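Side-chain contacts in putative uncharacterized protein Ta1305 (Thermoplasma acidophilum, PDB 4RKS), which catalyses the ATP-dependent phosphorylation of (R)-mevalonate to mevalonate 3-phosphate, a step of an alternative isoprenoid pathway found in extreme acidophiles of the Thermoplasmatales: residues V36-I41 / R47-T52; I171-G176 / Y180-L185; Q212-V215 / L219-A222; P221-H226 / T254-S259. All blocks are in the same frame, centred on the assembly; numbering follows the deposited sequence.

Contact 1 of 4, residues V36-I41 / R47-T52. With MEV ((R)-mevalonate), chain C.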
loop_
_atom_site.group_PDB
_atom_site.type_symbol
_atom_site.label_atom_id
_atom_site.label_comp_id
_atom_site.label_asym_id
_atom_site.label_seq_id
_atom_site.Cartn_x
_atom_site.Cartn_y
_atom_site.Cartn_z
ATOM N N VAL A 36 -8.194 3.840 -5.530
ATOM C CA VAL A 36 -9.595 3.565 -5.177
ATOM C C VAL A 36 -9.506 2.912 -3.813
ATOM O O VAL A 36 -8.888 1.849 -3.661
ATOM C CB VAL A 36 -10.319 2.661 -6.206
ATOM C CG1 VAL A 36 -11.748 2.294 -5.726
ATOM C CG2 VAL A 36 -10.392 3.366 -7.566
ATOM N N LEU A 37 -10.082 3.576 -2.819
ATOM C CA LEU A 37 -9.719 3.346 -1.433
ATOM C C LEU A 37 -10.477 2.187 -0.825
ATOM O O LEU A 37 -11.699 2.119 -0.942
ATOM C CB LEU A 37 -9.960 4.625 -0.620
ATOM C CG LEU A 37 -9.115 5.810 -1.090
ATOM C CD1 LEU A 37 -9.506 7.099 -0.360
ATOM C CD2 LEU A 37 -7.651 5.483 -0.887
ATOM N N LEU A 38 -9.752 1.294 -0.148
ATOM C CA LEU A 38 -10.381 0.124 0.456
ATOM C C LEU A 38 -10.965 0.385 1.847
ATOM O O LEU A 38 -10.306 0.941 2.720
ATOM C CB LEU A 38 -9.378 -1.026 0.551
ATOM C CG LEU A 38 -9.950 -2.279 1.213
ATOM C CD1 LEU A 38 -11.006 -2.895 0.306
ATOM C CD2 LEU A 38 -8.827 -3.266 1.499
ATOM N N GLY A 39 -12.209 -0.036 2.039
ATOM C CA GLY A 39 -12.802 -0.068 3.355
ATOM C C GLY A 39 -13.619 -1.326 3.501
ATOM O O GLY A 39 -14.613 -1.516 2.786
ATOM N N GLY A 40 -13.209 -2.192 4.425
ATOM C CA GLY A 40 -13.951 -3.410 4.695
ATOM C C GLY A 40 -13.163 -4.659 4.366
ATOM O O GLY A 40 -12.630 -4.810 3.265
ATOM N N ILE A 41 -13.112 -5.570 5.333
ATOM C CA ILE A 41 -12.390 -6.824 5.200
ATOM C C ILE A 41 -13.355 -7.988 5.520
ATOM O O ILE A 41 -14.118 -7.921 6.486
ATOM C CB ILE A 41 -11.133 -6.805 6.133
ATOM C CG1 ILE A 41 -9.854 -6.790 5.309
ATOM C CG2 ILE A 41 -11.128 -7.936 7.129
ATOM C CD1 ILE A 41 -9.739 -5.605 4.417
ATOM N N ARG A 47 -8.346 -11.836 5.776
ATOM C CA ARG A 47 -8.334 -10.408 5.462
ATOM C C ARG A 47 -8.611 -10.088 3.998
ATOM O O ARG A 47 -8.099 -9.102 3.474
ATOM C CB ARG A 47 -7.003 -9.783 5.894
ATOM C CG ARG A 47 -6.635 -10.056 7.352
ATOM C CD ARG A 47 -5.729 -8.963 7.886
ATOM N NE ARG A 47 -6.470 -7.716 8.050
ATOM C CZ ARG A 47 -6.006 -6.635 8.672
ATOM N NH1 ARG A 47 -4.785 -6.629 9.192
ATOM N NH2 ARG A 47 -6.765 -5.557 8.772
ATOM N N THR A 48 -9.449 -10.895 3.351
ATOM C CA THR A 48 -9.902 -10.593 1.990
ATOM C C THR A 48 -10.671 -9.259 1.914
ATOM O O THR A 48 -11.587 -9.030 2.694
ATOM C CB THR A 48 -10.794 -11.728 1.452
ATOM O OG1 THR A 48 -10.101 -12.970 1.593
ATOM C CG2 THR A 48 -11.152 -11.515 -0.025
ATOM N N PRO A 49 -10.287 -8.369 0.978
ATOM C CA PRO A 49 -10.994 -7.093 0.773
ATOM C C PRO A 49 -12.478 -7.298 0.435
ATOM O O PRO A 49 -12.784 -8.125 -0.421
ATOM C CB PRO A 49 -10.263 -6.472 -0.423
ATOM C CG PRO A 49 -8.913 -7.093 -0.405
ATOM C CD PRO A 49 -9.118 -8.499 0.087
ATOM N N LEU A 50 -13.375 -6.559 1.081
ATOM C CA LEU A 50 -14.804 -6.721 0.805
ATOM C C LEU A 50 -15.192 -6.237 -0.584
ATOM O O LEU A 50 -16.214 -6.649 -1.129
ATOM C CB LEU A 50 -15.639 -5.988 1.852
ATOM C CG LEU A 50 -15.899 -6.771 3.134
ATOM C CD1 LEU A 50 -16.754 -5.962 4.088
ATOM C CD2 LEU A 50 -16.556 -8.114 2.824
ATOM N N HIS A 51 -14.382 -5.357 -1.165
ATOM C CA HIS A 51 -14.730 -4.801 -2.462
ATOM C C HIS A 51 -13.494 -4.430 -3.275
ATOM O O HIS A 51 -12.368 -4.498 -2.775
ATOM C CB HIS A 51 -15.643 -3.580 -2.287
ATOM C CG HIS A 51 -14.967 -2.380 -1.686
ATOM N ND1 HIS A 51 -14.128 -1.555 -2.408
ATOM C CD2 HIS A 51 -15.037 -1.845 -0.440
ATOM C CE1 HIS A 51 -13.703 -0.571 -1.633
ATOM N NE2 HIS A 51 -14.235 -0.726 -0.432
ATOM N N THR A 52 -13.711 -4.046 -4.529
ATOM C CA THR A 52 -12.608 -3.725 -5.447
ATOM C C THR A 52 -11.887 -2.422 -5.066
ATOM O O THR A 52 -12.528 -1.450 -4.686
ATOM C CB THR A 52 -13.128 -3.623 -6.894
ATOM O OG1 THR A 52 -13.612 -4.907 -7.309
ATOM C CG2 THR A 52 -12.040 -3.154 -7.859
HETATM C C8 MEV C . -5.994 -0.112 3.038
HETATM O O8 MEV C . -6.047 -1.358 3.707
HETATM C C2 MEV C . -6.743 0.899 3.877
HETATM C C3 MEV C . -6.542 2.368 3.543
HETATM O O7 MEV C . -5.188 2.717 3.420
HETATM C C4 MEV C . -7.254 2.736 2.251
HETATM C C5 MEV C . -6.447 2.426 1.004
HETATM O O3 MEV C . -5.226 2.753 0.906
HETATM O O4 MEV C . -6.997 1.811 0.060
HETATM C C6 MEV C . -7.137 3.157 4.688
HETATM O O HOH W 1 -14.321 2.190 0.328
#
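Leu-38 runs from the mevalonate towards Pro-49 and His-51, in the loop between strands 24-34 and 53-59 that holds both segments; it binds the substrate and, with Leu-37, lines its pocket. Its CB lies 3.7 Å from O4 of the mevalonate, the carboxylate oxygen accepting a nearly straight bond from Leu-38 N (2.8 Å). With CG anti to the backbone N (chi1 178°), the two methyls are carried outward: CD2 lies between Pro-49 CB and the mevalonate O8, while CD1 packs 3.7 Å from Pro-49 CB, touches His-51 O and makes a CH-pi contact over one face of the His-51 imidazole, 4.1 Å from its centroid. ND1 of that ring donates to Thr-52 O at 2.8 Å, and NE2 accepts from Gly-39 N at 3.3 Å, although this N-H arrives 35° out of the ring plane. A water 2.9 Å from Leu-37 O also bonds to NE2. A leucine in place of His-51 would probably leave Gly-39 N and the water without their nitrogen partner. Leu-50 N donates to Gly-40 O. Bonded at both nitrogens, His-51 is probably held in one orientation on the loop side away from the mevalonate, with Leu-38 against both.

Contact 2 of 4, residues I171-G176 / Y180-L185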
loop_
_atom_site.group_PDB
_atom_site.type_symbol
_atom_site.label_atom_id
_atom_site.label_comp_id
_atom_site.label_asym_id
_atom_site.label_seq_id
_atom_site.Cartn_x
_atom_site.Cartn_y
_atom_site.Cartn_z
ATOM N N ILE A 171 -4.995 -2.693 -9.869
ATOM C CA ILE A 171 -6.358 -2.832 -9.411
ATOM C C ILE A 171 -6.472 -4.191 -8.742
ATOM O O ILE A 171 -5.975 -5.184 -9.264
ATOM C CB ILE A 171 -7.384 -2.727 -10.563
ATOM C CG1 ILE A 171 -7.490 -1.295 -11.077
ATOM C CG2 ILE A 171 -8.755 -3.250 -10.122
ATOM C CD1 ILE A 171 -8.250 -1.203 -12.361
ATOM N N THR A 172 -7.100 -4.241 -7.575
ATOM C CA THR A 172 -7.356 -5.520 -6.945
ATOM C C THR A 172 -8.857 -5.741 -6.939
ATOM O O THR A 172 -9.570 -5.141 -6.130
ATOM C CB THR A 172 -6.787 -5.587 -5.536
ATOM O OG1 THR A 172 -5.369 -5.437 -5.611
ATOM C CG2 THR A 172 -7.118 -6.940 -4.872
ATOM N N TRP A 173 -9.323 -6.545 -7.895
ATOM C CA TRP A 173 -10.741 -6.918 -8.021
ATOM C C TRP A 173 -11.127 -7.827 -6.871
ATOM O O TRP A 173 -10.345 -8.680 -6.486
ATOM C CB TRP A 173 -11.013 -7.638 -9.357
ATOM C CG TRP A 173 -10.507 -6.891 -10.569
ATOM C CD1 TRP A 173 -9.329 -7.103 -11.234
ATOM C CD2 TRP A 173 -11.145 -5.793 -11.229
ATOM N NE1 TRP A 173 -9.210 -6.223 -12.278
ATOM C CE2 TRP A 173 -10.303 -5.398 -12.291
ATOM C CE3 TRP A 173 -12.344 -5.101 -11.022
ATOM C CZ2 TRP A 173 -10.627 -4.349 -13.151
ATOM C CZ3 TRP A 173 -12.666 -4.062 -11.875
ATOM C CH2 TRP A 173 -11.806 -3.690 -12.926
ATOM N N SER A 174 -12.327 -7.668 -6.333
ATOM C CA SER A 174 -12.750 -8.501 -5.207
ATOM C C SER A 174 -14.258 -8.476 -5.019
ATOM O O SER A 174 -14.897 -7.424 -5.131
ATOM C CB SER A 174 -12.068 -8.058 -3.908
ATOM O OG SER A 174 -12.468 -8.884 -2.821
ATOM N N ASP A 175 -14.819 -9.649 -4.737
ATOM C CA ASP A 175 -16.235 -9.783 -4.438
ATOM C C ASP A 175 -16.431 -10.165 -2.973
ATOM O O ASP A 175 -17.520 -10.545 -2.554
ATOM C CB ASP A 175 -16.889 -10.822 -5.367
ATOM C CG ASP A 175 -16.248 -12.211 -5.268
ATOM O OD1 ASP A 175 -15.417 -12.462 -4.362
ATOM O OD2 ASP A 175 -16.582 -13.068 -6.118
ATOM N N GLY A 176 -15.359 -10.078 -2.200
ATOM C CA GLY A 176 -15.413 -10.439 -0.795
ATOM C C GLY A 176 -15.046 -11.887 -0.509
ATOM O O GLY A 176 -14.875 -12.265 0.650
ATOM N N TYR A 180 -8.212 -10.597 -6.800
ATOM C CA TYR A 180 -7.180 -10.761 -7.809
ATOM C C TYR A 180 -6.569 -9.411 -8.230
ATOM O O TYR A 180 -7.280 -8.502 -8.654
ATOM C CB TYR A 180 -7.765 -11.504 -9.022
ATOM C CG TYR A 180 -6.743 -11.820 -10.091
ATOM C CD1 TYR A 180 -6.470 -10.912 -11.110
ATOM C CD2 TYR A 180 -6.035 -13.020 -10.070
ATOM C CE1 TYR A 180 -5.519 -11.191 -12.087
ATOM C CE2 TYR A 180 -5.086 -13.313 -11.045
ATOM C CZ TYR A 180 -4.831 -12.395 -12.047
ATOM O OH TYR A 180 -3.892 -12.678 -13.016
ATOM N N THR A 181 -5.242 -9.288 -8.111
ATOM C CA THR A 181 -4.554 -8.021 -8.394
ATOM C C THR A 181 -3.958 -8.033 -9.806
ATOM O O THR A 181 -3.252 -8.959 -10.190
ATOM C CB THR A 181 -3.441 -7.726 -7.379
ATOM O OG1 THR A 181 -4.011 -7.534 -6.078
ATOM C CG2 THR A 181 -2.651 -6.463 -7.780
ATOM N N GLU A 182 -4.252 -6.985 -10.562
ATOM C CA GLU A 182 -3.816 -6.861 -11.945
ATOM C C GLU A 182 -2.962 -5.596 -12.124
ATOM O O GLU A 182 -3.324 -4.529 -11.621
ATOM C CB GLU A 182 -5.052 -6.821 -12.872
ATOM C CG GLU A 182 -4.790 -6.322 -14.286
ATOM C CD GLU A 182 -6.060 -6.187 -15.144
ATOM O OE1 GLU A 182 -7.193 -6.133 -14.601
ATOM O OE2 GLU A 182 -5.907 -6.122 -16.381
ATOM N N LYS A 183 -1.848 -5.714 -12.847
ATOM C CA LYS A 183 -1.016 -4.559 -13.178
ATOM C C LYS A 183 -1.644 -3.779 -14.316
ATOM O O LYS A 183 -1.913 -4.342 -15.373
ATOM C CB LYS A 183 0.392 -4.998 -13.571
ATOM C CG LYS A 183 1.188 -5.567 -12.424
ATOM C CD LYS A 183 2.086 -6.710 -12.881
ATOM C CE LYS A 183 3.230 -6.201 -13.733
ATOM N NZ LYS A 183 4.228 -7.274 -13.994
ATOM N N ILE A 184 -1.846 -2.481 -14.108
ATOM C CA ILE A 184 -2.584 -1.651 -15.059
ATOM C C ILE A 184 -1.676 -0.690 -15.823
ATOM O O ILE A 184 -1.847 -0.490 -17.027
ATOM C CB ILE A 184 -3.695 -0.848 -14.323
ATOM C CG1 ILE A 184 -4.673 -1.804 -13.633
ATOM C CG2 ILE A 184 -4.438 0.023 -15.269
ATOM C CD1 ILE A 184 -5.415 -2.728 -14.590
ATOM N N LEU A 185 -0.707 -0.101 -15.118
ATOM C CA LEU A 185 0.324 0.739 -15.726
ATOM C C LEU A 185 1.663 0.538 -15.004
ATOM O O LEU A 185 1.701 0.330 -13.778
ATOM C CB LEU A 185 -0.064 2.225 -15.684
ATOM C CG LEU A 185 -1.153 2.787 -16.607
ATOM C CD1 LEU A 185 -1.435 4.255 -16.221
ATOM C CD2 LEU A 185 -0.744 2.676 -18.084
#
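Ile-171 opens the pairing in the beta hairpin of strands 169-174 and 179-185, in the N-terminal domain region, as the hydrogen-bonded partner of Glu-182, its N donating to Glu-182 O at 3.0 Å and its O accepting from Glu-182 N at 2.8 Å. Its CG1, anti to the carbonyl carbon (chi1 -72°), meets CG1 of Ile-184 at 3.8 Å, just where a classic beta bulge puts Ile-184 and Leu-185 both opposite Leu-169. Thr-172 turns to the other face and forms a non-hydrogen-bonded pair with Thr-181. Their OG1 atoms lie only 2.5 Å apart, a very short polar contact, and Thr-181 OG1 also bonds to Glu-151. Trp-173 returns to the face of Ile-171, Tyr-180 and Glu-182. Its backbone pairs with Tyr-180, and NE1 donates a nearly straight hydrogen bond to Glu-182 OE1 (3.1 Å), which lies close to the indole plane and is met nearly end-on to its C-O bond. Ile-171 CG2 covers the centre of one indole face. At the end of the strand, Ser-174 OG accepts from Gly-176 N in an ST turn. Lys-235 takes the second oxygen of Glu-182, and this two-sided grip probably limits the carboxylate's rotation and stabilises its negative charge.

Contact 3 of 4, residues Q212-V215 / L219-A222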
loop_
_atom_site.group_PDB
_atom_site.type_symbol
_atom_site.label_atom_id
_atom_site.label_comp_id
_atom_site.label_asym_id
_atom_site.label_seq_id
_atom_site.Cartn_x
_atom_site.Cartn_y
_atom_site.Cartn_z
ATOM N N GLN A 212 -13.476 -1.691 10.470
ATOM C CA GLN A 212 -14.570 -2.062 11.369
ATOM C C GLN A 212 -15.763 -1.098 11.261
ATOM O O GLN A 212 -16.914 -1.522 11.249
ATOM C CB GLN A 212 -14.066 -2.125 12.818
ATOM C CG GLN A 212 -15.096 -2.637 13.823
ATOM C CD GLN A 212 -14.533 -2.803 15.232
ATOM O OE1 GLN A 212 -13.453 -2.295 15.552
ATOM N NE2 GLN A 212 -15.267 -3.519 16.079
ATOM N N ASN A 213 -15.508 0.198 11.154
ATOM C CA ASN A 213 -16.634 1.142 11.174
ATOM C C ASN A 213 -17.276 1.422 9.812
ATOM O O ASN A 213 -18.488 1.617 9.734
ATOM C CB ASN A 213 -16.199 2.455 11.810
ATOM C CG ASN A 213 -16.062 2.344 13.307
ATOM O OD1 ASN A 213 -16.944 2.759 14.059
ATOM N ND2 ASN A 213 -14.968 1.759 13.750
ATOM N N ILE A 214 -16.484 1.428 8.738
ATOM C CA ILE A 214 -17.024 1.798 7.435
ATOM C C ILE A 214 -18.185 0.896 7.011
ATOM O O ILE A 214 -19.128 1.352 6.373
ATOM C CB ILE A 214 -15.951 1.782 6.321
ATOM C CG1 ILE A 214 -16.410 2.679 5.172
ATOM C CG2 ILE A 214 -15.651 0.331 5.825
ATOM C CD1 ILE A 214 -15.579 2.568 3.926
ATOM N N VAL A 215 -18.140 -0.373 7.396
ATOM C CA VAL A 215 -19.180 -1.314 6.990
ATOM C C VAL A 215 -20.496 -1.043 7.740
ATOM O O VAL A 215 -21.556 -1.549 7.373
ATOM C CB VAL A 215 -18.715 -2.780 7.212
ATOM C CG1 VAL A 215 -19.683 -3.762 6.570
ATOM C CG2 VAL A 215 -17.314 -2.985 6.619
ATOM N N LEU A 219 -24.610 3.777 3.478
ATOM C CA LEU A 219 -24.111 4.010 2.129
ATOM C C LEU A 219 -23.084 2.956 1.709
ATOM O O LEU A 219 -22.612 2.974 0.572
ATOM C CB LEU A 219 -23.488 5.401 2.034
ATOM C CG LEU A 219 -24.379 6.539 2.499
ATOM C CD1 LEU A 219 -23.524 7.742 2.847
ATOM C CD2 LEU A 219 -25.373 6.874 1.411
ATOM N N TYR A 220 -22.736 2.038 2.613
ATOM C CA TYR A 220 -21.666 1.090 2.308
ATOM C C TYR A 220 -21.956 0.201 1.097
ATOM O O TYR A 220 -21.059 0.001 0.272
ATOM C CB TYR A 220 -21.323 0.209 3.513
ATOM C CG TYR A 220 -20.095 -0.645 3.269
ATOM C CD1 TYR A 220 -18.872 -0.056 2.967
ATOM C CD2 TYR A 220 -20.157 -2.028 3.339
ATOM C CE1 TYR A 220 -17.743 -0.826 2.734
ATOM C CE2 TYR A 220 -19.037 -2.800 3.127
ATOM C CZ TYR A 220 -17.833 -2.196 2.811
ATOM O OH TYR A 220 -16.721 -2.967 2.591
ATOM N N PRO A 221 -23.184 -0.348 0.984
ATOM C CA PRO A 221 -23.431 -1.143 -0.225
ATOM C C PRO A 221 -23.192 -0.404 -1.539
ATOM O O PRO A 221 -22.646 -1.006 -2.461
ATOM C CB PRO A 221 -24.913 -1.531 -0.103
ATOM C CG PRO A 221 -25.319 -1.221 1.303
ATOM C CD PRO A 221 -24.154 -0.676 2.047
ATOM N N ALA A 222 -23.598 0.859 -1.632
ATOM C CA ALA A 222 -23.382 1.639 -2.851
ATOM C C ALA A 222 -21.906 1.980 -3.044
ATOM O O ALA A 222 -21.430 2.087 -4.173
ATOM C CB ALA A 222 -24.203 2.914 -2.823
#
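Tyr-220 carries its whole side of this contact, lying against Ile-214 and Val-215. From the first turn of helix 220-238 its CG leaves anti to the backbone N (chi1 -172°), which swings the ring back over the end of the preceding helix. CB comes first, 3.8 Å from Ile-214 O. Val-215 then covers one ring face: its CA lies 4.0 Å from the ring centroid, 16° off the normal, a CH-pi contact. The motif is a short helix-loop-helix connection in the C-terminal domain, in which the first aromatic of the second helix packs on Ile-214 and Val-215, where helix 207-214 gives way to the loop. On the same side of the ring, Val-215 CG1 reaches CE2 at 3.6 Å and Ile-214 CG2 reaches CE1 at 3.9 Å, the isoleucine crossing the tyrosine at about a right angle. Ile-214 also packs on Tyr-257, Ile-260 and Leu-261 of helix 243-262. At the far end of the ring the hydroxyl bonds to Gly-39 O, while Leu-50 and His-51 also pack on the side chain. A phenylalanine in place of Tyr-220 would probably leave Gly-39 O without this hydroxyl partner and cut a polar tie between helix 220-238 and the loop that lines the mevalonate pocket.

Contact 4 of 4, residues P221-H226 / T254-S259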
loop_
_atom_site.group_PDB
_atom_site.type_symbol
_atom_site.label_atom_id
_atom_site.label_comp_id
_atom_site.label_asym_id
_atom_site.label_seq_id
_atom_site.Cartn_x
_atom_site.Cartn_y
_atom_site.Cartn_z
ATOM N N PRO A 221 -23.184 -0.348 0.984
ATOM C CA PRO A 221 -23.431 -1.143 -0.225
ATOM C C PRO A 221 -23.192 -0.404 -1.539
ATOM O O PRO A 221 -22.646 -1.006 -2.461
ATOM C CB PRO A 221 -24.913 -1.531 -0.103
ATOM C CG PRO A 221 -25.319 -1.221 1.303
ATOM C CD PRO A 221 -24.154 -0.676 2.047
ATOM N N ALA A 222 -23.598 0.859 -1.632
ATOM C CA ALA A 222 -23.382 1.639 -2.851
ATOM C C ALA A 222 -21.906 1.980 -3.044
ATOM O O ALA A 222 -21.430 2.087 -4.173
ATOM C CB ALA A 222 -24.203 2.914 -2.823
ATOM N N ARG A 223 -21.195 2.173 -1.938
ATOM C CA ARG A 223 -19.764 2.481 -1.986
ATOM C C ARG A 223 -19.007 1.345 -2.658
ATOM O O ARG A 223 -18.141 1.581 -3.496
ATOM C CB ARG A 223 -19.220 2.736 -0.577
ATOM C CG ARG A 223 -17.694 2.774 -0.456
ATOM C CD ARG A 223 -17.066 3.872 -1.305
ATOM N NE ARG A 223 -15.618 3.707 -1.392
ATOM C CZ ARG A 223 -14.850 4.237 -2.342
ATOM N NH1 ARG A 223 -15.389 4.978 -3.299
ATOM N NH2 ARG A 223 -13.536 4.016 -2.343
ATOM N N LYS A 224 -19.349 0.111 -2.306
ATOM C CA LYS A 224 -18.681 -1.054 -2.878
ATOM C C LYS A 224 -18.877 -1.118 -4.383
ATOM O O LYS A 224 -17.959 -1.474 -5.117
ATOM C CB LYS A 224 -19.188 -2.350 -2.227
ATOM C CG LYS A 224 -18.780 -2.488 -0.772
ATOM C CD LYS A 224 -19.710 -3.404 -0.027
ATOM C CE LYS A 224 -19.736 -4.770 -0.638
ATOM N NZ LYS A 224 -20.514 -5.706 0.214
ATOM N N LYS A 225 -20.079 -0.777 -4.842
ATOM C CA LYS A 225 -20.359 -0.745 -6.274
ATOM C C LYS A 225 -19.652 0.428 -6.964
ATOM O O LYS A 225 -19.105 0.272 -8.059
ATOM C CB LYS A 225 -21.870 -0.682 -6.516
ATOM C CG LYS A 225 -22.573 -1.987 -6.154
ATOM C CD LYS A 225 -23.977 -2.045 -6.722
ATOM C CE LYS A 225 -24.617 -3.396 -6.471
ATOM N NZ LYS A 225 -25.837 -3.572 -7.304
ATOM N N HIS A 226 -19.656 1.589 -6.311
ATOM C CA HIS A 226 -18.963 2.782 -6.810
ATOM C C HIS A 226 -17.466 2.527 -6.929
ATOM O O HIS A 226 -16.799 3.033 -7.841
ATOM C CB HIS A 226 -19.198 3.985 -5.888
ATOM C CG HIS A 226 -20.596 4.525 -5.921
ATOM N ND1 HIS A 226 -21.126 5.284 -4.896
ATOM C CD2 HIS A 226 -21.573 4.423 -6.855
ATOM C CE1 HIS A 226 -22.368 5.621 -5.196
ATOM N NE2 HIS A 226 -22.663 5.112 -6.380
ATOM N N THR A 254 -11.460 9.780 -2.997
ATOM C CA THR A 254 -11.016 10.203 -1.668
ATOM C C THR A 254 -12.127 10.972 -0.944
ATOM O O THR A 254 -12.391 10.736 0.235
ATOM C CB THR A 254 -9.739 11.087 -1.750
ATOM O OG1 THR A 254 -8.606 10.273 -2.070
ATOM C CG2 THR A 254 -9.470 11.795 -0.440
ATOM N N GLU A 255 -12.783 11.879 -1.650
ATOM C CA GLU A 255 -13.818 12.708 -1.033
ATOM C C GLU A 255 -15.076 11.900 -0.656
ATOM O O GLU A 255 -15.646 12.090 0.420
ATOM C CB GLU A 255 -14.152 13.884 -1.966
ATOM C CG GLU A 255 -12.932 14.822 -2.134
ATOM C CD GLU A 255 -13.094 15.918 -3.192
ATOM O OE1 GLU A 255 -13.866 15.741 -4.159
ATOM O OE2 GLU A 255 -12.417 16.962 -3.059
ATOM N N GLU A 256 -15.506 11.004 -1.534
ATOM C CA GLU A 256 -16.611 10.086 -1.224
ATOM C C GLU A 256 -16.298 9.188 -0.019
ATOM O O GLU A 256 -17.109 9.026 0.892
ATOM C CB GLU A 256 -16.922 9.221 -2.441
ATOM C CG GLU A 256 -17.897 8.083 -2.168
ATOM C CD GLU A 256 -18.127 7.217 -3.392
ATOM O OE1 GLU A 256 -17.832 7.677 -4.516
ATOM O OE2 GLU A 256 -18.601 6.077 -3.233
ATOM N N TYR A 257 -15.109 8.595 -0.037
ATOM C CA TYR A 257 -14.662 7.696 1.019
ATOM C C TYR A 257 -14.651 8.382 2.375
ATOM O O TYR A 257 -15.157 7.845 3.363
ATOM C CB TYR A 257 -13.273 7.180 0.657
ATOM C CG TYR A 257 -12.617 6.173 1.567
ATOM C CD1 TYR A 257 -13.012 4.833 1.570
ATOM C CD2 TYR A 257 -11.540 6.539 2.350
ATOM C CE1 TYR A 257 -12.369 3.904 2.357
ATOM C CE2 TYR A 257 -10.888 5.619 3.141
ATOM C CZ TYR A 257 -11.303 4.307 3.144
ATOM O OH TYR A 257 -10.631 3.413 3.936
ATOM N N HIS A 258 -14.098 9.586 2.438
ATOM C CA HIS A 258 -13.989 10.227 3.741
ATOM C C HIS A 258 -15.287 10.901 4.186
ATOM O O HIS A 258 -15.475 11.164 5.374
ATOM C CB HIS A 258 -12.806 11.183 3.736
ATOM C CG HIS A 258 -11.494 10.464 3.770
ATOM N ND1 HIS A 258 -11.061 9.779 4.882
ATOM C CD2 HIS A 258 -10.549 10.272 2.818
ATOM C CE1 HIS A 258 -9.893 9.218 4.626
ATOM N NE2 HIS A 258 -9.557 9.503 3.381
ATOM N N SER A 259 -16.206 11.123 3.252
ATOM C CA SER A 259 -17.562 11.529 3.636
ATOM C C SER A 259 -18.306 10.355 4.291
ATOM O O SER A 259 -19.051 10.536 5.256
ATOM C CB SER A 259 -18.335 12.051 2.424
ATOM O OG SER A 259 -19.647 12.435 2.785
#
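Glu-256 brings one carboxylate oxygen, OE2, against both His-226 and Arg-223, and both planar groups stand almost upright to the carboxylate. The imidazole plane is turned 88° from it and the guanidinium plane 83°. His-226 ND1 donates to OE2 at 3.1 Å, with the oxygen near the plane of the ring; the donor sits above the carboxylate plane. Arg-223 NH1 completes a salt bridge to the same OE2, but at 3.4 Å this hydrogen bond is weak, and the nearer approach is that of Arg-223 CD at 3.3 Å. The oxygen meets the guanidinium at its edge, while Tyr-257 CB lies over one face. Extended beyond CG, Glu-256 spans the distance between the helices, whereas Arg-223 bends at chi2 and carries its guanidinium obliquely past the tyrosine, the two planes 60° apart and NH2 passing 4.0 Å from Tyr-257 CD1. The stronger charge partner of Arg-223 is Asp-253, and its NH2 also bonds to Leu-37 O, so the glutamate is the weaker mate, and the positive charge is probably shared between the two acids. One face of the His-226 ring rests on Ala-222 O, 3.1 Å from its plane. The segments of helices 220-238 and 243-262 run antiparallel with axes 11.5 Å apart, a separation spanned by these long side chains. Such a His-carboxylate hydrogen bond beside a salt bridge here joins two helices of the C-terminal domain of a GHMP-family kinase, with Tyr-257 reaching the mevalonate pocket.

How the contacts relate
Contact 1 lies at the middle of the set, lining the mevalonate pocket through Leu-37 and Leu-38, and it touches all three others, with centres 10 to 11 Å away. Toward contact 2, Pro-49 O and Thr-52 OG1 probably bond to Ser-174, tying the pocket loop to the hairpin. From the C-terminal domain, contact 4 reaches contact 1 through Tyr-257 OH, 2.8 Å from Leu-38 O, and contact 3 through Tyr-220 OH, 2.6 Å from Gly-39 O, a probable hydrogen bond. Contacts 3 and 4 share Pro-221 and Ala-222, their centres about 8 Å apart. Contact 2 touches neither; its centre lies about 20 Å and 17 Å from theirs. Thr-172 of contact 2 is about 9 Å from the mevalonate, Tyr-257 of contact 4 about 4 Å, measured from their side chains.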